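PDB 6KU8: genome polyprotein from Rhinovirus C, which probably cleaves the viral polyprotein through its 3C cysteine protease, the portion crystallised here with the inhibitor rupintrivir. Local coordinates for residues E95-T107 against M114-G126. Sequence-based numbering, arbitrary orientation.
Sequences EHQREWSNMHLAT and MLDVEVGTVIPYG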
loop_
_atom_site.group_PDB
_atom_site.type_symbol
_atom_site.label_atom_id
_atom_site.label_comp_id
_atom_site.label_asym_id
_atom_site.label_seq_id
_atom_site.Cartn_x
_atom_site.Cartn_y
_atom_site.Cartn_z
ATOM N N GLU A 95 13.966 -5.247 -4.201
ATOM C CA GLU A 95 14.844 -4.121 -4.491
ATOM C C GLU A 95 14.525 -3.439 -5.816
ATOM O O GLU A 95 14.801 -2.243 -5.965
ATOM C CB GLU A 95 16.311 -4.572 -4.472
ATOM C CG GLU A 95 16.833 -4.749 -3.050
ATOM C CD GLU A 95 18.321 -4.999 -2.993
ATOM O OE1 GLU A 95 18.809 -5.901 -3.706
ATOM O OE2 GLU A 95 19.000 -4.286 -2.231
ATOM N N HIS A 96 13.942 -4.156 -6.775
ATOM C CA HIS A 96 13.631 -3.581 -8.074
ATOM C C HIS A 96 12.239 -4.020 -8.507
ATOM O O HIS A 96 11.636 -4.933 -7.933
ATOM C CB HIS A 96 14.670 -3.985 -9.138
ATOM C CG HIS A 96 16.064 -3.540 -8.821
ATOM N ND1 HIS A 96 16.472 -2.228 -8.939
ATOM C CD2 HIS A 96 17.146 -4.233 -8.391
ATOM C CE1 HIS A 96 17.746 -2.130 -8.596
ATOM N NE2 HIS A 96 18.178 -3.332 -8.256
ATOM N N GLN A 97 11.736 -3.365 -9.547
ATOM C CA GLN A 97 10.504 -3.812 -10.174
ATOM C C GLN A 97 10.749 -5.122 -10.905
ATOM O O GLN A 97 11.765 -5.277 -11.586
ATOM C CB GLN A 97 9.994 -2.752 -11.141
ATOM C CG GLN A 97 9.443 -1.521 -10.463
ATOM C CD GLN A 97 8.913 -0.527 -11.471
ATOM O OE1 GLN A 97 9.492 0.548 -11.664
ATOM N NE2 GLN A 97 7.820 -0.889 -12.137
ATOM N N ARG A 98 9.826 -6.070 -10.748
ATOM C CA ARG A 98 9.927 -7.373 -11.391
ATOM C C ARG A 98 8.518 -7.928 -11.585
ATOM O O ARG A 98 7.561 -7.482 -10.952
ATOM C CB ARG A 98 10.816 -8.347 -10.576
ATOM C CG ARG A 98 11.412 -7.792 -9.256
ATOM C CD ARG A 98 12.963 -8.021 -9.038
ATOM N NE ARG A 98 13.283 -9.017 -7.993
ATOM C CZ ARG A 98 13.920 -8.803 -6.826
ATOM N NH1 ARG A 98 14.369 -7.602 -6.462
ATOM N NH2 ARG A 98 14.111 -9.835 -5.999
ATOM N N GLU A 99 8.390 -8.898 -12.487
ATOM C CA GLU A 99 7.138 -9.639 -12.615
ATOM C C GLU A 99 7.023 -10.691 -11.510
ATOM O O GLU A 99 8.004 -11.347 -11.152
ATOM C CB GLU A 99 7.055 -10.291 -13.999
ATOM C CG GLU A 99 5.908 -11.284 -14.165
ATOM C CD GLU A 99 5.775 -11.784 -15.592
ATOM O OE1 GLU A 99 6.206 -11.058 -16.512
ATOM O OE2 GLU A 99 5.244 -12.899 -15.789
ATOM N N TRP A 100 5.817 -10.853 -10.966
ATOM C CA TRP A 100 5.549 -11.808 -9.892
ATOM C C TRP A 100 4.358 -12.664 -10.278
ATOM O O TRP A 100 3.385 -12.158 -10.847
ATOM C CB TRP A 100 5.256 -11.113 -8.546
ATOM C CG TRP A 100 6.394 -10.272 -8.107
ATOM C CD1 TRP A 100 6.632 -8.982 -8.454
ATOM C CD2 TRP A 100 7.487 -10.677 -7.269
ATOM N NE1 TRP A 100 7.815 -8.546 -7.888
ATOM C CE2 TRP A 100 8.357 -9.573 -7.155
ATOM C CE3 TRP A 100 7.821 -11.872 -6.617
ATOM C CZ2 TRP A 100 9.532 -9.618 -6.400
ATOM C CZ3 TRP A 100 8.986 -11.918 -5.865
ATOM C CH2 TRP A 100 9.832 -10.799 -5.771
ATOM N N SER A 101 4.432 -13.960 -9.980
ATOM C CA SER A 101 3.294 -14.836 -10.212
ATOM C C SER A 101 2.574 -15.137 -8.897
ATOM O O SER A 101 3.134 -15.004 -7.800
ATOM C CB SER A 101 3.732 -16.140 -10.906
ATOM O OG SER A 101 4.670 -16.851 -10.126
ATOM N N ASN A 102 1.298 -15.495 -9.025
ATOM C CA ASN A 102 0.498 -15.997 -7.908
ATOM C C ASN A 102 0.481 -15.020 -6.731
ATOM O O ASN A 102 0.611 -15.403 -5.564
ATOM C CB ASN A 102 0.999 -17.378 -7.474
ATOM C CG ASN A 102 1.040 -18.370 -8.626
ATOM O OD1 ASN A 102 2.107 -18.721 -9.122
ATOM N ND2 ASN A 102 -0.125 -18.821 -9.054
ATOM N N MET A 103 0.295 -13.742 -7.049
ATOM C CA MET A 103 0.160 -12.705 -6.037
ATOM C C MET A 103 -1.268 -12.628 -5.503
ATOM O O MET A 103 -2.237 -13.002 -6.170
ATOM C CB MET A 103 0.571 -11.347 -6.607
ATOM C CG MET A 103 2.072 -11.113 -6.579
ATOM S SD MET A 103 2.601 -10.935 -4.864
ATOM C CE MET A 103 4.347 -11.356 -4.996
ATOM N N HIS A 104 -1.388 -12.099 -4.289
ATOM C CA HIS A 104 -2.667 -11.893 -3.628
ATOM C C HIS A 104 -2.861 -10.413 -3.321
ATOM O O HIS A 104 -1.893 -9.669 -3.131
ATOM C CB HIS A 104 -2.752 -12.702 -2.316
ATOM C CG HIS A 104 -2.869 -14.183 -2.519
ATOM N ND1 HIS A 104 -3.889 -14.929 -1.968
ATOM C CD2 HIS A 104 -2.109 -15.051 -3.230
ATOM C CE1 HIS A 104 -3.747 -16.194 -2.323
ATOM N NE2 HIS A 104 -2.676 -16.295 -3.089
ATOM N N LEU A 105 -4.116 -9.985 -3.279
ATOM C CA LEU A 105 -4.472 -8.693 -2.702
ATOM C C LEU A 105 -5.138 -8.958 -1.362
ATOM O O LEU A 105 -6.071 -9.767 -1.281
ATOM C CB LEU A 105 -5.403 -7.897 -3.622
ATOM C CG LEU A 105 -6.024 -6.599 -3.059
ATOM C CD1 LEU A 105 -4.961 -5.707 -2.538
ATOM C CD2 LEU A 105 -6.828 -5.864 -4.134
ATOM N N ALA A 106 -4.645 -8.308 -0.307
ATOM C CA ALA A 106 -5.195 -8.505 1.030
ATOM C C ALA A 106 -5.405 -7.150 1.681
ATOM O O ALA A 106 -4.540 -6.273 1.596
ATOM C CB ALA A 106 -4.285 -9.381 1.903
ATOM N N THR A 107 -6.560 -6.980 2.310
ATOM C CA THR A 107 -6.845 -5.762 3.039
ATOM C C THR A 107 -7.794 -6.107 4.171
ATOM O O THR A 107 -8.288 -7.238 4.277
ATOM C CB THR A 107 -7.437 -4.694 2.115
ATOM O OG1 THR A 107 -7.420 -3.424 2.777
ATOM C CG2 THR A 107 -8.857 -5.075 1.710
ATOM N N MET A 114 -11.043 -8.615 6.276
ATOM C CA MET A 114 -10.044 -9.686 6.125
ATOM C C MET A 114 -10.104 -10.322 4.738
ATOM O O MET A 114 -10.152 -11.542 4.575
ATOM C CB MET A 114 -10.193 -10.745 7.221
ATOM C CG MET A 114 -9.977 -10.186 8.631
ATOM S SD MET A 114 -8.343 -9.405 8.859
ATOM C CE MET A 114 -8.387 -9.167 10.645
ATOM N N LEU A 115 -10.072 -9.471 3.725
ATOM C CA LEU A 115 -10.089 -9.941 2.352
ATOM C C LEU A 115 -8.717 -10.461 1.955
ATOM O O LEU A 115 -7.690 -9.846 2.258
ATOM C CB LEU A 115 -10.510 -8.814 1.410
ATOM C CG LEU A 115 -10.534 -9.140 -0.078
ATOM C CD1 LEU A 115 -11.515 -10.261 -0.356
ATOM C CD2 LEU A 115 -10.907 -7.909 -0.872
ATOM N N ASP A 116 -8.713 -11.603 1.276
ATOM C CA ASP A 116 -7.550 -12.091 0.550
ATOM C C ASP A 116 -8.057 -12.677 -0.752
ATOM O O ASP A 116 -8.903 -13.578 -0.737
ATOM C CB ASP A 116 -6.775 -13.146 1.344
ATOM C CG ASP A 116 -5.554 -13.676 0.576
ATOM O OD1 ASP A 116 -4.445 -13.622 1.128
ATOM O OD2 ASP A 116 -5.693 -14.130 -0.579
ATOM N N VAL A 117 -7.557 -12.171 -1.874
ATOM C CA VAL A 117 -7.967 -12.680 -3.175
ATOM C C VAL A 117 -6.719 -12.836 -4.034
ATOM O O VAL A 117 -5.751 -12.079 -3.896
ATOM C CB VAL A 117 -9.013 -11.751 -3.842
ATOM C CG1 VAL A 117 -8.404 -10.399 -4.160
ATOM C CG2 VAL A 117 -9.575 -12.388 -5.077
ATOM N N GLU A 118 -6.723 -13.841 -4.907
ATOM C CA GLU A 118 -5.588 -14.022 -5.807
ATOM C C GLU A 118 -5.745 -13.097 -7.008
ATOM O O GLU A 118 -6.720 -13.207 -7.761
ATOM C CB GLU A 118 -5.456 -15.474 -6.262
ATOM C CG GLU A 118 -4.167 -15.682 -7.078
ATOM C CD GLU A 118 -3.812 -17.139 -7.285
ATOM O OE1 GLU A 118 -4.508 -18.013 -6.706
ATOM O OE2 GLU A 118 -2.834 -17.398 -8.027
ATOM N N VAL A 119 -4.802 -12.167 -7.194
ATOM C CA VAL A 119 -4.859 -11.335 -8.401
ATOM C C VAL A 119 -4.034 -11.921 -9.535
ATOM O O VAL A 119 -4.109 -11.422 -10.667
ATOM C CB VAL A 119 -4.413 -9.886 -8.127
ATOM C CG1 VAL A 119 -5.271 -9.274 -7.012
ATOM C CG2 VAL A 119 -2.930 -9.838 -7.758
ATOM N N GLY A 120 -3.257 -12.969 -9.275
ATOM C CA GLY A 120 -2.507 -13.608 -10.333
ATOM C C GLY A 120 -1.161 -12.963 -10.583
ATOM O O GLY A 120 -0.462 -12.569 -9.642
ATOM N N THR A 121 -0.791 -12.847 -11.851
ATOM C CA THR A 121 0.510 -12.306 -12.220
ATOM C C THR A 121 0.499 -10.787 -12.124
ATOM O O THR A 121 -0.476 -10.126 -12.501
ATOM C CB THR A 121 0.890 -12.738 -13.639
ATOM O OG1 THR A 121 1.012 -14.158 -13.675
ATOM C CG2 THR A 121 2.217 -12.116 -14.074
ATOM N N VAL A 122 1.588 -10.243 -11.594
ATOM C CA VAL A 122 1.768 -8.814 -11.425
ATOM C C VAL A 122 2.959 -8.417 -12.288
ATOM O O VAL A 122 4.046 -8.989 -12.144
ATOM C CB VAL A 122 1.991 -8.457 -9.944
ATOM C CG1 VAL A 122 2.422 -7.011 -9.783
ATOM C CG2 VAL A 122 0.752 -8.807 -9.089
ATOM N N ILE A 123 2.763 -7.444 -13.173
ATOM C CA ILE A 123 3.806 -7.069 -14.126
ATOM C C ILE A 123 4.147 -5.591 -14.006
ATOM O O ILE A 123 3.241 -4.751 -13.875
ATOM C CB ILE A 123 3.394 -7.393 -15.576
ATOM C CG1 ILE A 123 2.287 -6.435 -16.026
ATOM C CG2 ILE A 123 2.975 -8.853 -15.707
ATOM C CD1 ILE A 123 1.824 -6.617 -17.464
ATOM N N PRO A 124 5.425 -5.217 -14.080
ATOM C CA PRO A 124 5.760 -3.793 -14.130
ATOM C C PRO A 124 5.095 -3.165 -15.341
ATOM O O PRO A 124 5.115 -3.720 -16.440
ATOM C CB PRO A 124 7.292 -3.782 -14.242
ATOM C CG PRO A 124 7.707 -5.073 -13.580
ATOM C CD PRO A 124 6.633 -6.061 -14.026
ATOM N N TYR A 125 4.470 -2.019 -15.123
ATOM C CA TYR A 125 3.649 -1.427 -16.161
ATOM C C TYR A 125 3.984 0.024 -16.455
ATOM O O TYR A 125 3.538 0.546 -17.481
ATOM C CB TYR A 125 2.162 -1.560 -15.788
ATOM C CG TYR A 125 1.213 -1.286 -16.941
ATOM C CD1 TYR A 125 1.068 -2.195 -17.984
ATOM C CD2 TYR A 125 0.454 -0.123 -16.973
ATOM C CE1 TYR A 125 0.186 -1.942 -19.043
ATOM C CE2 TYR A 125 -0.419 0.141 -18.017
ATOM C CZ TYR A 125 -0.547 -0.767 -19.049
ATOM O OH TYR A 125 -1.424 -0.486 -20.074
ATOM N N GLY A 126 4.760 0.689 -15.615
ATOM C CA GLY A 126 5.183 2.031 -15.933
ATOM C C GLY A 126 4.260 3.099 -15.394
ATOM O O GLY A 126 3.700 2.967 -14.298
HETATM O O HOH W 1 0.172 -15.940 -11.662
#
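His-104 and Asp-116 are joined by a His-carboxylate hydrogen bond from ND1 to OD2, at the edge of the imidazole, with ring and carboxylate planes 68° apart; the modelled ND1 to OD2 separation of 2.4 Å is implausibly short, so its exact length is doubtful. With CG anti to the backbone N (chi1 179°), the Asp-116 carboxylate extends to the ring. Glu-118 CA sits over one face of the same ring, 4.3 Å from its centroid, as a CH-pi contact. The extended Glu-118 side chain runs alongside Asn-102, whose ND2 gives OE2 a nearly straight 3.2 Å hydrogen bond close to the amide plane. A water joins Asn-102 N to Thr-121 OG1. Between the backbones, Leu-105 and Val-117 exchange two hydrogen bonds, as do Trp-100 and Val-122. Where the register slips between them, Met-103 O accepts both Val-119 N (2.9 Å) and Gly-120 N (3.3 Å) from one face of its carbonyl plane: a classic beta bulge. On the face that carries Met-103, Leu-105 and Val-122, the Val-122 and Met-103 side chains cross at about a right angle, with Val-122 CG2 3.6 Å from Met-103 CB; Ile-154 touches all three. Val-119 CG1 reaches Leu-105 CB at 3.7 Å. At the far end, Pro-124 CD rests against Arg-98 O. The pair forms a bulged antiparallel beta hairpin in the C-terminal sheet of the chymotrypsin-like 3C protease fold, with the Leu-105 side chain about 7 Å from bound rupintrivir.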